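Local coordinates for genome polyprotein (Chicken sicinivirus JSY, PDB 6QWT) that probably copies the viral RNA genome as the 3Dpol RNA-dependent RNA polymerase, the C-terminal piece of the polyprotein, at residues 378-390 with 395-407. Numbering follows the deposited sequence.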
loop_
_atom_site.group_PDB
_atom_site.type_symbol
_atom_site.label_atom_id
_atom_site.label_comp_id
_atom_site.label_asym_id
_atom_site.label_seq_id
_atom_site.Cartn_x
_atom_site.Cartn_y
_atom_site.Cartn_z
ATOM N N ASP A 378 17.098 -1.592 15.129
ATOM C CA ASP A 378 17.577 -0.709 14.069
ATOM C C ASP A 378 16.590 -0.575 12.921
ATOM O O ASP A 378 16.702 0.368 12.128
ATOM C CB ASP A 378 18.903 -1.223 13.504
ATOM C CG ASP A 378 20.010 -1.224 14.527
ATOM O OD1 ASP A 378 20.410 -2.324 14.965
ATOM O OD2 ASP A 378 20.482 -0.125 14.892
ATOM N N VAL A 379 15.635 -1.480 12.829
ATOM C CA VAL A 379 14.806 -1.641 11.644
ATOM C C VAL A 379 13.670 -0.624 11.652
ATOM O O VAL A 379 13.150 -0.244 12.708
ATOM C CB VAL A 379 14.288 -3.095 11.596
ATOM C CG1 VAL A 379 12.777 -3.157 11.757
ATOM C CG2 VAL A 379 14.760 -3.800 10.336
ATOM N N THR A 380 13.294 -0.160 10.461
ATOM C CA THR A 380 12.115 0.676 10.270
ATOM C C THR A 380 11.129 -0.046 9.362
ATOM O O THR A 380 11.525 -0.693 8.388
ATOM C CB THR A 380 12.463 2.043 9.662
ATOM O OG1 THR A 380 12.902 1.874 8.309
ATOM C CG2 THR A 380 13.554 2.732 10.470
ATOM N N PHE A 381 9.845 0.066 9.695
ATOM C CA PHE A 381 8.769 -0.558 8.934
ATOM C C PHE A 381 7.634 0.447 8.843
ATOM O O PHE A 381 7.128 0.898 9.875
ATOM C CB PHE A 381 8.298 -1.857 9.601
ATOM C CG PHE A 381 7.316 -2.645 8.780
ATOM C CD1 PHE A 381 7.590 -2.957 7.457
ATOM C CD2 PHE A 381 6.119 -3.078 9.331
ATOM C CE1 PHE A 381 6.689 -3.684 6.697
ATOM C CE2 PHE A 381 5.215 -3.805 8.579
ATOM C CZ PHE A 381 5.500 -4.109 7.259
ATOM N N LEU A 382 7.242 0.797 7.618
ATOM C CA LEU A 382 6.273 1.867 7.381
ATOM C C LEU A 382 6.729 3.161 8.056
ATOM O O LEU A 382 5.965 3.842 8.744
ATOM C CB LEU A 382 4.874 1.461 7.852
ATOM C CG LEU A 382 4.289 0.181 7.249
ATOM C CD1 LEU A 382 3.017 -0.229 7.983
ATOM C CD2 LEU A 382 4.023 0.359 5.760
ATOM N N LYS A 383 8.012 3.478 7.865
ATOM C CA LYS A 383 8.651 4.686 8.388
ATOM C C LYS A 383 8.687 4.730 9.917
ATOM O O LYS A 383 8.882 5.803 10.499
ATOM C CB LYS A 383 7.975 5.951 7.845
ATOM C CG LYS A 383 8.103 6.136 6.333
ATOM C CD LYS A 383 7.464 7.446 5.882
ATOM C CE LYS A 383 8.435 8.294 5.067
ATOM N NZ LYS A 383 8.149 9.758 5.189
ATOM N N ARG A 384 8.530 3.591 10.594
ATOM C CA ARG A 384 8.445 3.567 12.049
ATOM C C ARG A 384 9.471 2.613 12.645
ATOM O O ARG A 384 9.654 1.496 12.151
ATOM C CB ARG A 384 7.045 3.148 12.520
ATOM C CG ARG A 384 5.919 4.072 12.076
ATOM C CD ARG A 384 4.612 3.296 11.974
ATOM N NE ARG A 384 3.432 4.155 12.021
ATOM C CZ ARG A 384 2.815 4.639 10.946
ATOM N NH1 ARG A 384 3.274 4.356 9.733
ATOM N NH2 ARG A 384 1.741 5.405 11.081
ATOM N N HIS A 385 10.125 3.055 13.717
ATOM C CA HIS A 385 10.954 2.177 14.529
ATOM C C HIS A 385 10.083 1.375 15.497
ATOM O O HIS A 385 8.877 1.600 15.627
ATOM C CB HIS A 385 11.994 2.981 15.312
ATOM C CG HIS A 385 13.208 3.346 14.517
ATOM N ND1 HIS A 385 13.343 4.561 13.878
ATOM C CD2 HIS A 385 14.350 2.662 14.267
ATOM C CE1 HIS A 385 14.512 4.607 13.265
ATOM N NE2 HIS A 385 15.141 3.467 13.483
ATOM N N PHE A 386 10.714 0.419 16.177
ATOM C CA PHE A 386 10.099 -0.347 17.258
ATOM C C PHE A 386 10.827 0.027 18.545
ATOM O O PHE A 386 12.012 -0.286 18.704
ATOM C CB PHE A 386 10.187 -1.853 17.004
ATOM C CG PHE A 386 9.475 -2.315 15.755
ATOM C CD1 PHE A 386 10.041 -2.126 14.502
ATOM C CD2 PHE A 386 8.251 -2.960 15.837
ATOM C CE1 PHE A 386 9.392 -2.555 13.356
ATOM C CE2 PHE A 386 7.595 -3.391 14.695
ATOM C CZ PHE A 386 8.170 -3.188 13.450
ATOM N N VAL A 387 10.129 0.700 19.463
ATOM C CA VAL A 387 10.721 1.161 20.709
ATOM C C VAL A 387 9.878 0.685 21.887
ATOM O O VAL A 387 8.723 1.100 22.026
ATOM C CB VAL A 387 10.872 2.691 20.749
ATOM C CG1 VAL A 387 11.434 3.127 22.094
ATOM C CG2 VAL A 387 11.768 3.167 19.611
ATOM N N PRO A 388 10.400 -0.181 22.758
ATOM C CA PRO A 388 9.621 -0.611 23.930
ATOM C C PRO A 388 9.297 0.554 24.856
ATOM O O PRO A 388 10.063 1.510 24.984
ATOM C CB PRO A 388 10.545 -1.625 24.617
ATOM C CG PRO A 388 11.463 -2.102 23.531
ATOM C CD PRO A 388 11.669 -0.914 22.634
ATOM N N ASP A 389 8.138 0.461 25.503
ATOM C CA ASP A 389 7.726 1.490 26.448
ATOM C C ASP A 389 8.639 1.486 27.669
ATOM O O ASP A 389 9.040 0.428 28.163
ATOM C CB ASP A 389 6.271 1.267 26.861
ATOM C CG ASP A 389 5.730 2.383 27.738
ATOM O OD1 ASP A 389 5.621 2.172 28.964
ATOM O OD2 ASP A 389 5.410 3.466 27.199
ATOM N N GLU A 390 8.975 2.685 28.154
ATOM C CA GLU A 390 9.930 2.806 29.253
ATOM C C GLU A 390 9.412 2.160 30.533
ATOM O O GLU A 390 10.206 1.670 31.344
ATOM C CB GLU A 390 10.258 4.280 29.502
ATOM C CG GLU A 390 11.537 4.756 28.824
ATOM C CD GLU A 390 11.751 6.255 28.961
ATOM O OE1 GLU A 390 12.139 6.896 27.960
ATOM O OE2 GLU A 390 11.534 6.792 30.069
ATOM N N TYR A 395 5.325 -3.770 25.762
ATOM C CA TYR A 395 4.510 -3.075 24.779
ATOM C C TYR A 395 5.377 -2.097 23.998
ATOM O O TYR A 395 6.228 -1.409 24.570
ATOM C CB TYR A 395 3.342 -2.367 25.463
ATOM C CG TYR A 395 2.481 -3.347 26.223
ATOM C CD1 TYR A 395 2.626 -3.513 27.593
ATOM C CD2 TYR A 395 1.558 -4.144 25.560
ATOM C CE1 TYR A 395 1.855 -4.430 28.287
ATOM C CE2 TYR A 395 0.783 -5.059 26.242
ATOM C CZ TYR A 395 0.934 -5.199 27.604
ATOM O OH TYR A 395 0.160 -6.112 28.280
ATOM N N ILE A 396 5.166 -2.052 22.684
ATOM C CA ILE A 396 6.120 -1.471 21.748
ATOM C C ILE A 396 5.484 -0.277 21.053
ATOM O O ILE A 396 4.412 -0.399 20.449
ATOM C CB ILE A 396 6.590 -2.513 20.716
ATOM C CG1 ILE A 396 6.951 -3.829 21.413
ATOM C CG2 ILE A 396 7.771 -1.977 19.920
ATOM C CD1 ILE A 396 8.098 -3.714 22.401
ATOM N N HIS A 397 6.162 0.875 21.124
ATOM C CA HIS A 397 5.717 2.095 20.463
ATOM C C HIS A 397 6.093 2.065 18.982
ATOM O O HIS A 397 7.219 1.695 18.636
ATOM C CB HIS A 397 6.350 3.329 21.108
ATOM C CG HIS A 397 5.833 3.642 22.478
ATOM N ND1 HIS A 397 4.735 4.447 22.694
ATOM C CD2 HIS A 397 6.283 3.283 23.704
ATOM C CE1 HIS A 397 4.522 4.560 23.993
ATOM N NE2 HIS A 397 5.446 3.863 24.628
ATOM N N PRO A 398 5.178 2.452 18.094
ATOM C CA PRO A 398 5.566 2.777 16.715
ATOM C C PRO A 398 6.057 4.214 16.637
ATOM O O PRO A 398 5.274 5.162 16.749
ATOM C CB PRO A 398 4.263 2.568 15.932
ATOM C CG PRO A 398 3.181 2.844 16.928
ATOM C CD PRO A 398 3.719 2.481 18.289
ATOM N N VAL A 399 7.364 4.379 16.462
ATOM C CA VAL A 399 8.000 5.692 16.478
ATOM C C VAL A 399 8.311 6.066 15.033
ATOM O O VAL A 399 9.306 5.614 14.459
ATOM C CB VAL A 399 9.253 5.702 17.355
ATOM C CG1 VAL A 399 9.846 7.108 17.432
ATOM C CG2 VAL A 399 8.913 5.182 18.744
ATOM N N ILE A 400 7.457 6.898 14.446
ATOM C CA ILE A 400 7.632 7.328 13.065
ATOM C C ILE A 400 8.752 8.358 12.994
ATOM O O ILE A 400 9.070 9.036 13.978
ATOM C CB ILE A 400 6.304 7.876 12.499
ATOM C CG1 ILE A 400 6.321 7.876 10.967
ATOM C CG2 ILE A 400 5.999 9.265 13.050
ATOM C CD1 ILE A 400 4.935 7.879 10.349
ATOM N N SER A 401 9.372 8.460 11.822
ATOM C CA SER A 401 10.443 9.425 11.623
ATOM C C SER A 401 9.919 10.836 11.872
ATOM O O SER A 401 8.839 11.186 11.375
ATOM C CB SER A 401 11.006 9.316 10.206
ATOM O OG SER A 401 9.986 9.527 9.244
ATOM N N PRO A 402 10.635 11.664 12.636
ATOM C CA PRO A 402 10.129 13.018 12.921
ATOM C C PRO A 402 9.879 13.848 11.674
ATOM O O PRO A 402 9.027 14.745 11.700
ATOM C CB PRO A 402 11.234 13.624 13.800
ATOM C CG PRO A 402 11.912 12.445 14.422
ATOM C CD PRO A 402 11.873 11.364 13.375
ATOM N N GLU A 403 10.591 13.560 10.579
ATOM C CA GLU A 403 10.389 14.296 9.337
ATOM C C GLU A 403 8.958 14.162 8.836
ATOM O O GLU A 403 8.451 15.064 8.163
ATOM C CB GLU A 403 11.377 13.814 8.273
ATOM C CG GLU A 403 11.448 14.716 7.051
ATOM C CD GLU A 403 12.352 14.164 5.960
ATOM O OE1 GLU A 403 13.203 14.926 5.448
ATOM O OE2 GLU A 403 12.215 12.968 5.617
ATOM N N THR A 404 8.295 13.046 9.152
ATOM C CA THR A 404 6.915 12.846 8.723
ATOM C C THR A 404 6.013 13.970 9.228
ATOM O O THR A 404 5.396 14.689 8.435
ATOM C CB THR A 404 6.408 11.484 9.206
ATOM O OG1 THR A 404 7.156 10.439 8.570
ATOM C CG2 THR A 404 4.936 11.320 8.874
ATOM N N TYR A 405 5.924 14.140 10.548
ATOM C CA TYR A 405 5.003 15.127 11.100
ATOM C C TYR A 405 5.593 16.530 11.184
ATOM O O TYR A 405 4.832 17.497 11.305
ATOM C CB TYR A 405 4.506 14.695 12.488
ATOM C CG TYR A 405 5.571 14.252 13.465
ATOM C CD1 TYR A 405 5.908 12.910 13.593
ATOM C CD2 TYR A 405 6.219 15.170 14.284
ATOM C CE1 TYR A 405 6.874 12.492 14.497
ATOM C CE2 TYR A 405 7.189 14.762 15.194
ATOM C CZ TYR A 405 7.511 13.423 15.294
ATOM O OH TYR A 405 8.472 13.009 16.189
ATOM N N GLN A 406 6.920 16.672 11.119
ATOM C CA GLN A 406 7.508 18.006 11.047
ATOM C C GLN A 406 7.236 18.655 9.694
ATOM O O GLN A 406 6.971 19.860 9.617
ATOM C CB GLN A 406 9.010 17.940 11.319
ATOM C CG GLN A 406 9.359 17.718 12.786
ATOM C CD GLN A 406 10.830 17.416 12.999
ATOM O OE1 GLN A 406 11.560 17.123 12.052
ATOM N NE2 GLN A 406 11.274 17.484 14.248
ATOM N N GLN A 407 7.289 17.871 8.616
ATOM C CA GLN A 407 7.064 18.427 7.286
ATOM C C GLN A 407 5.578 18.518 6.955
ATOM O O GLN A 407 5.135 19.511 6.366
ATOM C CB GLN A 407 7.790 17.587 6.234
ATOM C CG GLN A 407 9.304 17.576 6.372
ATOM C CD GLN A 407 9.923 18.955 6.244
ATOM O OE1 GLN A 407 9.700 19.664 5.261
ATOM N NE2 GLN A 407 10.710 19.343 7.241
HETATM O O HOH W 1 11.214 9.595 6.546
HETATM O O HOH W 2 11.716 6.688 13.867
#
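Strands 384-388 and 396-400 form an antiparallel beta hairpin in this polymerase, their axes 4.2 Å apart and 146° between directions, with paired backbone bonds at H385-V399 and V387-H397. The type I' turn F381-L382-K383-R384 and this hairpin are consistent with motif E of picornaviral polymerases, the primer grip between palm and thumb. R384, F386, P388, I396, P398 and I400 share one face, which packs on helix 212-222 through W216 and Y220, while L427 of helix 417-428 meets R384 and I400. Here an arginine serves as a partly apolar surface: I400 CD1 sits over the centre of the R384 guanidinium, 3.8 Å above its plane, and R384 CD touches P398 CB at 4.0 Å. R384 NH1 donates a hydrogen bond to L382 O (2.9 Å), which helps fix the group. On the other face V387 CG2 meets V399 CG2 at 3.6 Å, and a water bridges H385 ND1 and V399 O. Beside the loop between the strands, D389 N donates to Y395 O. A chi1 of -174° swings the D389 carboxylate to H397, whose ND1 pairs with H430; H397 NE2 donates to the anti lone pair of D389 OD2 over 2.6 Å, nearly straight at 170° and in the imidazole plane.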